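Local coordinates for protein aminotransferase AspB (Helicobacter pylori 26695, PDB 3EZS) that probably catalyses the pyridoxal 5'-phosphate-dependent transfer of amino groups, as class I and II aminotransferases do, at residues P109-P114 against G123-I128; T167-S172 against L304-S309; F188-D193 against K221-I226; I199-P204 against N292-R297. All blocks are in the same frame, centred on the assembly; numbering follows the deposited sequence.

Contact 1: residues P109-P114 against G123-I128; sequences PTIAYP and GAAKFI
Pro109 meets Ile128 where strand 110-115 begins and helix 120-127 has just ended: the ring carbon CG of Pro109 lies 3.8 Å from the carbonyl O of Ile128, a contact of carbon with a polar atom and not a hydrogen bond. Two residues on, Ile111 carries most of the packing. Its CG1 stands anti to the carbonyl carbon (chi1 -60°) and the chain then runs on extended to CD1, which ends against the helix backbone. That one methyl is 3.8 Å from Ala125 CA and 4.0 Å from Ala125 CB, and it also comes to 4.0 Å from Ile128 CG2, the methyl branch of a residue that has already left helical backbone angles. The strand residues Thr110 and Ala112 point elsewhere, so the helix is met by alternate side chains. The last of these, Tyr113, approaches obliquely with ring atom CE1, 4.4 Å from Ala125 CB, while its phenolic OH is hydrogen-bonded to Ser132 OG on the next strand. Ala125 CB thus touches both Ile111 CD1 and Tyr113 CE1. Pro99 of helix 92-102 covers Ile111 as well. A largely apolar seam with no hydrogen bond across it packs strand 110-115 against the helix that follows it, as in a beta-alpha-beta crossover, here strand 110-115, helix 120-127 and the parallel strand 131-136.

Contact 2: residues T167-S172 against L304-S309; sequences TGRTLS and LIYPYS. With EDO (1,2-ethanediol), chain D.
Tyr306 and Tyr308 pack against residues 167-170, and no direct hydrogen bond crosses from one segment to the other. Aromatic packing does most of the work. Thr170 CB lies over one face of the Tyr308 ring, 3.9 Å from its centroid and 22° off the ring normal, a CH-pi contact in which the two side chains cross at about a right angle. Thr170 OG1 comes closer still, 3.2 Å from Tyr308 CG, but its hydrogen bond goes to Gly168 O. Thr167 O lies at the edge of the Tyr306 ring, near its plane, 3.5 Å from CD2, while Arg169 N approaches that ring obliquely. Arg169 CD rests 3.7 Å from Tyr306 OH, with guanidinium and ring planes 50° apart. Gly168, in the left-handed region of backbone angles, brings its O to 3.6 Å from Tyr306 CB.

Hydrogen bonds shape each loop from within. Thr167 OG1 accepts from Arg169 N in an ST turn, and Ser309 OG donates to Tyr308 O. A water joins the two sides, donating to Thr167 O (2.7 Å) and accepting from Tyr306 N (3.0 Å). Ethanediol, probably from the crystallisation liquor, donates through O1 to Arg169 O at 2.9 Å.

The Arg169 guanidinium has its strong partners outside both segments, Glu175 and Asp142 O. The chemistry implies two internally braced loops, matched by ring surfaces and a bridging water.

Contact 3: residues F188-D193 against K221-I226; sequences FILIND and KNVLVI. With EDO (1,2-ethanediol), chain F.
Strands 189-193 and 223-226 run parallel, 4.7 Å apart with a 19° angle between their directions, and pair in register from Leu190 with Val223 to Asp193 with Ile226. They are neighbours in the central sheet, joined through helix 208-214 as a beta-alpha-beta unit. Four backbone bonds zigzag between them: Leu190 N to Asn222 O (2.8 Å), Leu224 N to Leu190 O, Asn192 N to Leu224 O and Ile226 N to Asn192 O.

Side chains alternate between two faces. Leu190, Asn192, Val223 and Val225 share the face where helix 208-214 packs. On the other, which helix 92-102 covers, Ile191 CG2 reaches 4.0 Å from Ile226 CD1. Asp193, at the strand's end, is held through OD2 by the hydroxyl of Tyr121 and through OD1 by Cys195 N; its position is consistent with that of the aspartate which, in fold-type I aminotransferases, pairs with the pyridine nitrogen of pyridoxal phosphate.

Just before strand 223-226, Asn222 has CG anti to its carbonyl carbon (chi1 -73°) and crosses Ile189 at about a right angle, Ile189 CD1 lying 3.9 Å from Asn222 CG. Its ND2 is hydrogen-bonded to Asp187 OD1 and also makes a weak, bent bond of 3.1 Å to Phe188 O.

Contact 4: residues I199-P204 against N292-R297; sequences IYENTP and NLKLAR
A salt-bridge network of Glu201, Lys294 and Arg297 ties the loop 199-204 to helix 280-299. Glu201 is its acceptor. With CG anti to the backbone N (chi1 -177°) and the chain extended beyond it, the carboxylate is carried across to the helix, where Arg297 meets it tip to tip. The guanidinium comes end-on, NH2 to OE1 at 2.9 Å and NH1 to OE2 at 3.1 Å, each oxygen offering its syn lone pair. Carboxylate and guanidinium planes are nearly coplanar, 27° apart; OE1 lies practically in the guanidinium plane, whereas OE2 is tilted from it.

Lys294, one helical turn before Arg297, arrives from another direction. Its chain runs extended as far as CE and bends only at the last torsion, so that NZ is delivered 2.7 Å from OE2 of Glu201, on the anti lone pair. OE2 therefore accepts from two cationic groups at once, which would be expected to favour the ionised carboxylate. The same NZ reaches the exposed Asn202, whose OD1 accepts at 3.2 Å. Leu293 adds apolar contact beside the carboxylate: its CB is 3.6 Å from Glu201 OE1 and its CD1 4.0 Å from Glu201 CB.

Arg297 NH2 has a second acceptor, Ile305 O, and the loop itself is held by backbone bonds between Ile199 and Ser309 and between Glu201 and Pro307. The whole is a bidentate, end-on Arg-Glu salt bridge, extended by a lysine on the anti lone pair, that pins a loop to a helix.

In the fold
Contacts 1 and 3 are the buried ones: both reach the central mixed sheet, contact 1 by laying a helix on one strand with mainly apolar side-chain packing, contact 3 by joining two strands through their backbones. Contacts 2 and 4 are only partly buried and differ in chemistry: contact 2 joins two loops by tyrosine packing and a water, contact 4 a loop to a helix by charge. These two touch, their centres about 9 Å apart, because segment 304-309 lies against both segments of contact 4. Along the chain, contacts 3 and 4 are each nested within the loop that contact 2 closes.

Contact 1: residues P109-P114 against G123-I128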
loop_
_atom_site.group_PDB
_atom_site.type_symbol
_atom_site.label_atom_id
_atom_site.label_comp_id
_atom_site.label_asym_id
_atom_site.label_seq_id
_atom_site.Cartn_x
_atom_site.Cartn_y
_atom_site.Cartn_z
ATOM N N PRO A 109 -14.131 20.214 0.472
ATOM C CA PRO A 109 -12.758 20.594 0.190
ATOM C C PRO A 109 -12.531 20.884 -1.288
ATOM O O PRO A 109 -13.257 20.370 -2.128
ATOM C CB PRO A 109 -11.960 19.384 0.657
ATOM C CG PRO A 109 -12.905 18.231 0.540
ATOM C CD PRO A 109 -14.253 18.791 0.840
ATOM N N THR A 110 -11.550 21.737 -1.576
ATOM C CA THR A 110 -11.205 22.133 -2.940
ATOM C C THR A 110 -9.726 21.903 -3.203
ATOM O O THR A 110 -8.880 22.410 -2.467
ATOM C CB THR A 110 -11.492 23.605 -3.174
ATOM O OG1 THR A 110 -12.865 23.884 -2.847
ATOM C CG2 THR A 110 -11.185 23.970 -4.638
ATOM N N ILE A 111 -9.415 21.139 -4.250
ATOM C CA ILE A 111 -8.048 20.833 -4.599
ATOM C C ILE A 111 -7.727 21.459 -5.959
ATOM O O ILE A 111 -8.575 21.469 -6.855
ATOM C CB ILE A 111 -7.827 19.312 -4.641
ATOM C CG1 ILE A 111 -8.135 18.687 -3.272
ATOM C CG2 ILE A 111 -6.399 18.979 -5.064
ATOM C CD1 ILE A 111 -8.005 17.134 -3.273
ATOM N N ALA A 112 -6.520 22.008 -6.099
ATOM C CA ALA A 112 -6.083 22.586 -7.379
ATOM C C ALA A 112 -4.934 21.767 -7.923
ATOM O O ALA A 112 -4.082 21.313 -7.168
ATOM C CB ALA A 112 -5.664 24.044 -7.226
ATOM N N TYR A 113 -4.948 21.532 -9.229
ATOM C CA TYR A 113 -3.842 20.843 -9.905
ATOM C C TYR A 113 -3.825 21.243 -11.379
ATOM O O TYR A 113 -4.838 21.712 -11.900
ATOM C CB TYR A 113 -3.882 19.315 -9.701
ATOM C CG TYR A 113 -5.210 18.631 -9.976
ATOM C CD1 TYR A 113 -6.181 18.540 -8.985
ATOM C CD2 TYR A 113 -5.474 18.028 -11.201
ATOM C CE1 TYR A 113 -7.387 17.898 -9.222
ATOM C CE2 TYR A 113 -6.678 17.385 -11.445
ATOM C CZ TYR A 113 -7.632 17.327 -10.454
ATOM O OH TYR A 113 -8.835 16.691 -10.684
ATOM N N PRO A 114 -2.677 21.059 -12.066
ATOM C CA PRO A 114 -2.651 21.495 -13.469
ATOM C C PRO A 114 -3.458 20.608 -14.429
ATOM O O PRO A 114 -3.929 19.525 -14.051
ATOM C CB PRO A 114 -1.154 21.479 -13.831
ATOM C CG PRO A 114 -0.417 21.194 -12.551
ATOM C CD PRO A 114 -1.380 20.486 -11.657
ATOM N N GLY A 123 -8.063 11.170 -9.150
ATOM C CA GLY A 123 -8.523 10.063 -8.330
ATOM C C GLY A 123 -8.499 10.456 -6.853
ATOM O O GLY A 123 -9.438 10.171 -6.108
ATOM N N ALA A 124 -7.412 11.105 -6.449
ATOM C CA ALA A 124 -7.230 11.582 -5.098
ATOM C C ALA A 124 -8.360 12.522 -4.684
ATOM O O ALA A 124 -8.923 12.380 -3.592
ATOM C CB ALA A 124 -5.862 12.291 -4.985
ATOM N N ALA A 125 -8.690 13.478 -5.563
ATOM C CA ALA A 125 -9.775 14.436 -5.326
ATOM C C ALA A 125 -11.128 13.747 -5.249
ATOM O O ALA A 125 -11.990 14.129 -4.460
ATOM C CB ALA A 125 -9.790 15.498 -6.442
ATOM N N LYS A 126 -11.343 12.754 -6.100
ATOM C CA LYS A 126 -12.605 12.013 -6.075
ATOM C C LYS A 126 -12.758 11.239 -4.767
ATOM O O LYS A 126 -13.824 11.232 -4.172
ATOM C CB LYS A 126 -12.688 11.021 -7.235
ATOM C CG LYS A 126 -13.017 11.609 -8.595
ATOM C CD LYS A 126 -13.012 10.478 -9.608
ATOM C CE LYS A 126 -13.594 10.883 -10.929
ATOM N NZ LYS A 126 -13.646 9.669 -11.770
ATOM N N PHE A 127 -11.674 10.605 -4.319
ATOM C CA PHE A 127 -11.707 9.806 -3.091
ATOM C C PHE A 127 -12.090 10.602 -1.837
ATOM O O PHE A 127 -12.777 10.070 -0.960
ATOM C CB PHE A 127 -10.376 9.077 -2.885
ATOM C CG PHE A 127 -10.397 8.070 -1.762
ATOM C CD1 PHE A 127 -11.396 7.095 -1.694
ATOM C CD2 PHE A 127 -9.385 8.052 -0.811
ATOM C CE1 PHE A 127 -11.410 6.158 -0.679
ATOM C CE2 PHE A 127 -9.387 7.097 0.213
ATOM C CZ PHE A 127 -10.400 6.155 0.275
ATOM N N ILE A 128 -11.666 11.867 -1.759
ATOM C CA ILE A 128 -12.019 12.734 -0.619
ATOM C C ILE A 128 -13.204 13.664 -0.998
ATOM O O ILE A 128 -13.519 14.604 -0.287
ATOM C CB ILE A 128 -10.750 13.499 -0.080
ATOM C CG1 ILE A 128 -10.990 14.144 1.304
ATOM C CG2 ILE A 128 -10.243 14.541 -1.116
ATOM C CD1 ILE A 128 -11.481 13.191 2.428
#

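Contact 2: residues T167-S172 against L304-S309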
loop_
_atom_site.group_PDB
_atom_site.type_symbol
_atom_site.label_atom_id
_atom_site.label_comp_id
_atom_site.label_asym_id
_atom_site.label_seq_id
_atom_site.Cartn_x
_atom_site.Cartn_y
_atom_site.Cartn_z
ATOM N N THR A 167 4.134 18.033 -20.064
ATOM C CA THR A 167 4.718 19.148 -20.820
ATOM C C THR A 167 6.210 19.378 -20.635
ATOM O O THR A 167 6.832 20.066 -21.442
ATOM C CB THR A 167 4.034 20.479 -20.449
ATOM O OG1 THR A 167 4.349 20.813 -19.097
ATOM C CG2 THR A 167 2.497 20.434 -20.651
ATOM N N GLY A 168 6.778 18.850 -19.550
ATOM C CA GLY A 168 8.166 19.105 -19.217
ATOM C C GLY A 168 8.390 20.449 -18.527
ATOM O O GLY A 168 9.500 20.724 -18.059
ATOM N N ARG A 169 7.358 21.295 -18.460
ATOM C CA ARG A 169 7.477 22.612 -17.843
ATOM C C ARG A 169 7.979 22.509 -16.422
ATOM O O ARG A 169 7.427 21.749 -15.618
ATOM C CB ARG A 169 6.133 23.333 -17.844
ATOM C CG ARG A 169 6.143 24.736 -17.186
ATOM C CD ARG A 169 6.983 25.756 -17.958
ATOM N NE ARG A 169 6.601 27.133 -17.597
ATOM C CZ ARG A 169 7.090 27.844 -16.582
ATOM N NH1 ARG A 169 7.999 27.350 -15.760
ATOM N NH2 ARG A 169 6.642 29.069 -16.373
ATOM N N THR A 170 9.021 23.293 -16.134
ATOM C CA THR A 170 9.684 23.299 -14.837
ATOM C C THR A 170 9.669 24.720 -14.265
ATOM O O THR A 170 10.087 25.667 -14.913
ATOM C CB THR A 170 11.134 22.726 -14.958
ATOM O OG1 THR A 170 11.045 21.346 -15.313
ATOM C CG2 THR A 170 11.930 22.821 -13.653
ATOM N N LEU A 171 9.173 24.850 -13.052
ATOM C CA LEU A 171 9.081 26.135 -12.382
ATOM C C LEU A 171 10.437 26.538 -11.817
ATOM O O LEU A 171 11.156 25.713 -11.240
ATOM C CB LEU A 171 8.060 26.056 -11.256
ATOM C CG LEU A 171 6.599 25.736 -11.635
ATOM C CD1 LEU A 171 5.755 25.642 -10.378
ATOM C CD2 LEU A 171 6.012 26.771 -12.591
ATOM N N SER A 172 10.777 27.807 -11.988
ATOM C CA SER A 172 12.026 28.348 -11.499
ATOM C C SER A 172 11.966 28.533 -9.985
ATOM O O SER A 172 10.907 28.443 -9.369
ATOM C CB SER A 172 12.285 29.705 -12.153
ATOM O OG SER A 172 11.367 30.671 -11.657
ATOM N N LEU A 304 9.254 23.696 -28.964
ATOM C CA LEU A 304 9.804 23.922 -27.640
ATOM C C LEU A 304 9.912 22.600 -26.855
ATOM O O LEU A 304 8.902 21.932 -26.609
ATOM C CB LEU A 304 8.929 24.910 -26.867
ATOM C CG LEU A 304 9.378 25.325 -25.460
ATOM C CD1 LEU A 304 10.816 25.867 -25.422
ATOM C CD2 LEU A 304 8.413 26.363 -24.954
ATOM N N ILE A 305 11.133 22.226 -26.486
ATOM C CA ILE A 305 11.383 21.045 -25.650
ATOM C C ILE A 305 12.157 21.540 -24.421
ATOM O O ILE A 305 13.319 21.958 -24.539
ATOM C CB ILE A 305 12.164 19.934 -26.415
ATOM C CG1 ILE A 305 11.399 19.524 -27.686
ATOM C CG2 ILE A 305 12.398 18.704 -25.521
ATOM C CD1 ILE A 305 12.123 18.507 -28.532
ATOM N N TYR A 306 11.500 21.554 -23.262
ATOM C CA TYR A 306 12.168 21.975 -22.032
ATOM C C TYR A 306 13.232 20.944 -21.659
ATOM O O TYR A 306 13.022 19.751 -21.863
ATOM C CB TYR A 306 11.165 22.128 -20.884
ATOM C CG TYR A 306 10.154 23.257 -21.080
ATOM C CD1 TYR A 306 10.559 24.593 -21.108
ATOM C CD2 TYR A 306 8.791 22.984 -21.193
ATOM C CE1 TYR A 306 9.632 25.612 -21.278
ATOM C CE2 TYR A 306 7.863 23.988 -21.351
ATOM C CZ TYR A 306 8.284 25.291 -21.396
ATOM O OH TYR A 306 7.347 26.260 -21.558
ATOM N N PRO A 307 14.374 21.380 -21.100
ATOM C CA PRO A 307 15.447 20.436 -20.733
ATOM C C PRO A 307 15.239 19.658 -19.409
ATOM O O PRO A 307 16.180 19.492 -18.624
ATOM C CB PRO A 307 16.687 21.341 -20.675
ATOM C CG PRO A 307 16.149 22.668 -20.215
ATOM C CD PRO A 307 14.730 22.775 -20.770
ATOM N N TYR A 308 14.022 19.152 -19.199
ATOM C CA TYR A 308 13.641 18.442 -17.990
ATOM C C TYR A 308 12.601 17.391 -18.407
ATOM O O TYR A 308 11.883 17.569 -19.411
ATOM C CB TYR A 308 13.027 19.396 -16.922
ATOM C CG TYR A 308 13.843 20.627 -16.617
ATOM C CD1 TYR A 308 14.806 20.618 -15.611
ATOM C CD2 TYR A 308 13.649 21.816 -17.332
ATOM C CE1 TYR A 308 15.586 21.752 -15.339
ATOM C CE2 TYR A 308 14.411 22.979 -17.051
ATOM C CZ TYR A 308 15.377 22.931 -16.055
ATOM O OH TYR A 308 16.143 24.043 -15.770
ATOM N N SER A 309 12.508 16.333 -17.598
ATOM C CA SER A 309 11.631 15.175 -17.818
ATOM C C SER A 309 12.198 14.430 -19.027
ATOM O O SER A 309 13.227 14.816 -19.544
ATOM C CB SER A 309 10.150 15.562 -18.041
ATOM O OG SER A 309 9.829 15.795 -19.422
HETATM C C1 EDO D . 4.502 23.229 -14.297
HETATM O O1 EDO D . 5.722 22.883 -13.619
HETATM C C2 EDO D . 3.359 23.189 -13.294
HETATM O O2 EDO D . 3.415 22.005 -12.521
HETATM O O HOH W 1 8.975 19.894 -23.108
#

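Contact 3: residues F188-D193 against K221-I226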
loop_
_atom_site.group_PDB
_atom_site.type_symbol
_atom_site.label_atom_id
_atom_site.label_comp_id
_atom_site.label_asym_id
_atom_site.label_seq_id
_atom_site.Cartn_x
_atom_site.Cartn_y
_atom_site.Cartn_z
ATOM N N PHE A 188 -3.101 27.663 2.634
ATOM C CA PHE A 188 -3.457 26.388 1.987
ATOM C C PHE A 188 -2.209 25.494 1.947
ATOM O O PHE A 188 -1.087 25.973 2.127
ATOM C CB PHE A 188 -4.104 26.535 0.601
ATOM C CG PHE A 188 -3.271 27.255 -0.406
ATOM C CD1 PHE A 188 -2.262 26.601 -1.093
ATOM C CD2 PHE A 188 -3.538 28.593 -0.714
ATOM C CE1 PHE A 188 -1.500 27.267 -2.043
ATOM C CE2 PHE A 188 -2.779 29.278 -1.674
ATOM C CZ PHE A 188 -1.764 28.608 -2.346
ATOM N N ILE A 189 -2.430 24.195 1.763
ATOM C CA ILE A 189 -1.366 23.213 1.695
ATOM C C ILE A 189 -0.865 23.136 0.252
ATOM O O ILE A 189 -1.659 23.060 -0.677
ATOM C CB ILE A 189 -1.835 21.816 2.181
ATOM C CG1 ILE A 189 -2.375 21.894 3.613
ATOM C CG2 ILE A 189 -0.691 20.773 2.037
ATOM C CD1 ILE A 189 -1.450 22.574 4.594
ATOM N N LEU A 190 0.456 23.161 0.089
ATOM C CA LEU A 190 1.103 23.156 -1.214
ATOM C C LEU A 190 2.058 21.977 -1.355
ATOM O O LEU A 190 2.962 21.829 -0.553
ATOM C CB LEU A 190 1.909 24.449 -1.383
ATOM C CG LEU A 190 2.674 24.655 -2.704
ATOM C CD1 LEU A 190 1.726 24.797 -3.907
ATOM C CD2 LEU A 190 3.584 25.868 -2.572
ATOM N N ILE A 191 1.868 21.169 -2.393
ATOM C CA ILE A 191 2.710 20.000 -2.654
ATOM C C ILE A 191 3.312 20.065 -4.052
ATOM O O ILE A 191 2.655 20.506 -4.982
ATOM C CB ILE A 191 1.854 18.691 -2.642
ATOM C CG1 ILE A 191 1.274 18.410 -1.258
ATOM C CG2 ILE A 191 2.668 17.486 -3.115
ATOM C CD1 ILE A 191 0.236 17.262 -1.297
ATOM N N ASN A 192 4.558 19.631 -4.203
ATOM C CA ASN A 192 5.117 19.452 -5.525
ATOM C C ASN A 192 5.459 17.966 -5.715
ATOM O O ASN A 192 6.150 17.359 -4.894
ATOM C CB ASN A 192 6.348 20.324 -5.768
ATOM C CG ASN A 192 6.822 20.291 -7.236
ATOM O OD1 ASN A 192 6.038 20.067 -8.154
ATOM N ND2 ASN A 192 8.112 20.533 -7.446
ATOM N N ASP A 193 4.900 17.380 -6.767
ATOM C CA ASP A 193 5.222 16.029 -7.196
ATOM C C ASP A 193 6.565 16.199 -7.899
ATOM O O ASP A 193 6.626 16.657 -9.045
ATOM C CB ASP A 193 4.138 15.538 -8.145
ATOM C CG ASP A 193 4.462 14.212 -8.806
ATOM O OD1 ASP A 193 5.596 13.716 -8.694
ATOM O OD2 ASP A 193 3.552 13.680 -9.470
ATOM N N LYS A 221 6.533 25.019 6.651
ATOM C CA LYS A 221 5.120 25.134 7.010
ATOM C C LYS A 221 4.241 25.138 5.758
ATOM O O LYS A 221 4.531 25.881 4.802
ATOM C CB LYS A 221 4.868 26.427 7.790
ATOM C CG LYS A 221 3.405 26.668 8.168
ATOM C CD LYS A 221 3.260 27.884 9.087
ATOM C CE LYS A 221 1.809 28.116 9.554
ATOM N NZ LYS A 221 0.894 28.604 8.475
ATOM N N ASN A 222 3.190 24.305 5.784
ATOM C CA ASN A 222 2.227 24.130 4.696
ATOM C C ASN A 222 2.790 23.520 3.390
ATOM O O ASN A 222 2.054 23.407 2.398
ATOM C CB ASN A 222 1.533 25.461 4.351
ATOM C CG ASN A 222 0.527 25.896 5.396
ATOM O OD1 ASN A 222 0.548 25.438 6.531
ATOM N ND2 ASN A 222 -0.381 26.776 4.994
ATOM N N VAL A 223 4.052 23.103 3.392
ATOM C CA VAL A 223 4.709 22.668 2.149
ATOM C C VAL A 223 5.343 21.278 2.249
ATOM O O VAL A 223 5.987 20.931 3.257
ATOM C CB VAL A 223 5.761 23.716 1.717
ATOM C CG1 VAL A 223 6.502 23.288 0.442
ATOM C CG2 VAL A 223 5.097 25.100 1.527
ATOM N N LEU A 224 5.160 20.506 1.175
ATOM C CA LEU A 224 5.630 19.131 1.061
ATOM C C LEU A 224 6.037 18.809 -0.385
ATOM O O LEU A 224 5.510 19.377 -1.330
ATOM C CB LEU A 224 4.518 18.160 1.493
ATOM C CG LEU A 224 4.019 18.277 2.946
ATOM C CD1 LEU A 224 2.558 18.032 3.021
ATOM C CD2 LEU A 224 4.795 17.406 3.921
ATOM N N VAL A 225 7.004 17.914 -0.528
ATOM C CA VAL A 225 7.505 17.475 -1.824
ATOM C C VAL A 225 7.470 15.955 -1.783
ATOM O O VAL A 225 7.706 15.355 -0.744
ATOM C CB VAL A 225 8.949 17.996 -2.125
ATOM C CG1 VAL A 225 8.994 19.546 -2.244
ATOM C CG2 VAL A 225 9.945 17.511 -1.075
ATOM N N ILE A 226 7.167 15.341 -2.913
ATOM C CA ILE A 226 7.034 13.894 -3.032
ATOM C C ILE A 226 8.067 13.379 -4.042
ATOM O O ILE A 226 8.147 13.876 -5.153
ATOM C CB ILE A 226 5.582 13.527 -3.448
ATOM C CG1 ILE A 226 4.624 13.875 -2.308
ATOM C CG2 ILE A 226 5.466 12.024 -3.829
ATOM C CD1 ILE A 226 3.143 13.580 -2.582
HETATM C C1 EDO F . 4.056 11.075 -13.394
HETATM O O1 EDO F . 4.869 10.100 -12.719
HETATM C C2 EDO F . 3.637 12.163 -12.388
HETATM O O2 EDO F . 4.499 13.296 -12.316
#

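Contact 4: residues I199-P204 against N292-R297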
loop_
_atom_site.group_PDB
_atom_site.type_symbol
_atom_site.label_atom_id
_atom_site.label_comp_id
_atom_site.label_asym_id
_atom_site.label_seq_id
_atom_site.Cartn_x
_atom_site.Cartn_y
_atom_site.Cartn_z
ATOM N N ILE A 199 15.571 13.785 -13.676
ATOM C CA ILE A 199 15.515 13.594 -15.115
ATOM C C ILE A 199 15.651 14.984 -15.696
ATOM O O ILE A 199 14.694 15.730 -15.767
ATOM C CB ILE A 199 14.186 12.908 -15.578
ATOM C CG1 ILE A 199 13.873 11.661 -14.725
ATOM C CG2 ILE A 199 14.251 12.553 -17.073
ATOM C CD1 ILE A 199 15.058 10.672 -14.607
ATOM N N TYR A 200 16.867 15.351 -16.071
ATOM C CA TYR A 200 17.130 16.675 -16.593
ATOM C C TYR A 200 18.366 16.627 -17.483
ATOM O O TYR A 200 19.205 15.730 -17.371
ATOM C CB TYR A 200 17.275 17.703 -15.460
ATOM C CG TYR A 200 18.425 17.438 -14.521
ATOM C CD1 TYR A 200 19.686 17.964 -14.759
ATOM C CD2 TYR A 200 18.249 16.654 -13.393
ATOM C CE1 TYR A 200 20.747 17.711 -13.878
ATOM C CE2 TYR A 200 19.293 16.392 -12.516
ATOM C CZ TYR A 200 20.526 16.919 -12.761
ATOM O OH TYR A 200 21.532 16.641 -11.884
ATOM N N GLU A 201 18.475 17.622 -18.351
ATOM C CA GLU A 201 19.486 17.641 -19.391
ATOM C C GLU A 201 20.730 18.433 -19.055
ATOM O O GLU A 201 21.834 17.973 -19.307
ATOM C CB GLU A 201 18.839 18.221 -20.654
ATOM C CG GLU A 201 19.708 18.258 -21.885
ATOM C CD GLU A 201 19.073 19.065 -22.992
ATOM O OE1 GLU A 201 17.829 19.134 -23.050
ATOM O OE2 GLU A 201 19.824 19.625 -23.806
ATOM N N ASN A 202 20.548 19.645 -18.537
ATOM C CA ASN A 202 21.672 20.526 -18.225
ATOM C C ASN A 202 21.685 20.862 -16.725
ATOM O O ASN A 202 22.266 20.144 -15.913
ATOM C CB ASN A 202 21.585 21.828 -19.073
ATOM C CG ASN A 202 21.506 21.572 -20.570
ATOM O OD1 ASN A 202 22.161 20.678 -21.099
ATOM N ND2 ASN A 202 20.712 22.389 -21.269
ATOM N N THR A 203 20.981 21.927 -16.366
ATOM C CA THR A 203 20.959 22.414 -15.014
ATOM C C THR A 203 19.874 21.667 -14.212
ATOM O O THR A 203 18.759 21.445 -14.715
ATOM C CB THR A 203 20.814 23.970 -15.006
ATOM O OG1 THR A 203 20.594 24.433 -13.664
ATOM C CG2 THR A 203 19.673 24.441 -15.911
ATOM N N PRO A 204 20.204 21.235 -12.984
ATOM C CA PRO A 204 19.193 20.494 -12.245
ATOM C C PRO A 204 18.016 21.374 -11.830
ATOM O O PRO A 204 18.219 22.522 -11.495
ATOM C CB PRO A 204 19.944 19.985 -11.003
ATOM C CG PRO A 204 21.392 20.261 -11.252
ATOM C CD PRO A 204 21.459 21.375 -12.223
ATOM N N ASN A 292 18.588 12.119 -25.171
ATOM C CA ASN A 292 17.311 11.929 -25.882
ATOM C C ASN A 292 16.651 13.279 -26.162
ATOM O O ASN A 292 16.242 13.539 -27.293
ATOM C CB ASN A 292 16.351 11.006 -25.107
ATOM C CG ASN A 292 16.854 9.580 -25.017
ATOM O OD1 ASN A 292 17.828 9.222 -25.677
ATOM N ND2 ASN A 292 16.185 8.751 -24.213
ATOM N N LEU A 293 16.578 14.141 -25.141
ATOM C CA LEU A 293 15.997 15.482 -25.296
ATOM C C LEU A 293 16.775 16.327 -26.309
ATOM O O LEU A 293 16.170 17.048 -27.099
ATOM C CB LEU A 293 15.960 16.244 -23.957
ATOM C CG LEU A 293 15.086 15.771 -22.803
ATOM C CD1 LEU A 293 15.270 16.688 -21.568
ATOM C CD2 LEU A 293 13.612 15.710 -23.221
ATOM N N LYS A 294 18.109 16.247 -26.270
ATOM C CA LYS A 294 18.956 16.964 -27.230
ATOM C C LYS A 294 18.691 16.528 -28.651
ATOM O O LYS A 294 18.604 17.364 -29.554
ATOM C CB LYS A 294 20.452 16.741 -26.939
ATOM C CG LYS A 294 20.935 17.396 -25.664
ATOM C CD LYS A 294 22.442 17.199 -25.441
ATOM C CE LYS A 294 22.870 17.776 -24.095
ATOM N NZ LYS A 294 22.488 19.198 -23.928
ATOM N N LEU A 295 18.597 15.218 -28.850
ATOM C CA LEU A 295 18.339 14.649 -30.174
ATOM C C LEU A 295 16.982 15.124 -30.705
ATOM O O LEU A 295 16.885 15.601 -31.840
ATOM C CB LEU A 295 18.378 13.114 -30.110
ATOM C CG LEU A 295 18.006 12.386 -31.402
ATOM C CD1 LEU A 295 18.961 12.771 -32.544
ATOM C CD2 LEU A 295 17.960 10.907 -31.154
ATOM N N ALA A 296 15.955 14.996 -29.862
ATOM C CA ALA A 296 14.594 15.416 -30.184
ATOM C C ALA A 296 14.560 16.881 -30.586
ATOM O O ALA A 296 13.870 17.252 -31.548
ATOM C CB ALA A 296 13.649 15.164 -28.993
ATOM N N ARG A 297 15.322 17.706 -29.860
ATOM C CA ARG A 297 15.373 19.141 -30.129
ATOM C C ARG A 297 16.031 19.454 -31.484
ATOM O O ARG A 297 15.620 20.383 -32.183
ATOM C CB ARG A 297 16.071 19.883 -28.991
ATOM C CG ARG A 297 15.947 21.409 -29.110
ATOM C CD ARG A 297 16.628 22.145 -27.961
ATOM N NE ARG A 297 16.051 21.782 -26.654
ATOM C CZ ARG A 297 16.592 20.964 -25.747
ATOM N NH1 ARG A 297 17.765 20.388 -25.940
ATOM N NH2 ARG A 297 15.946 20.734 -24.617
#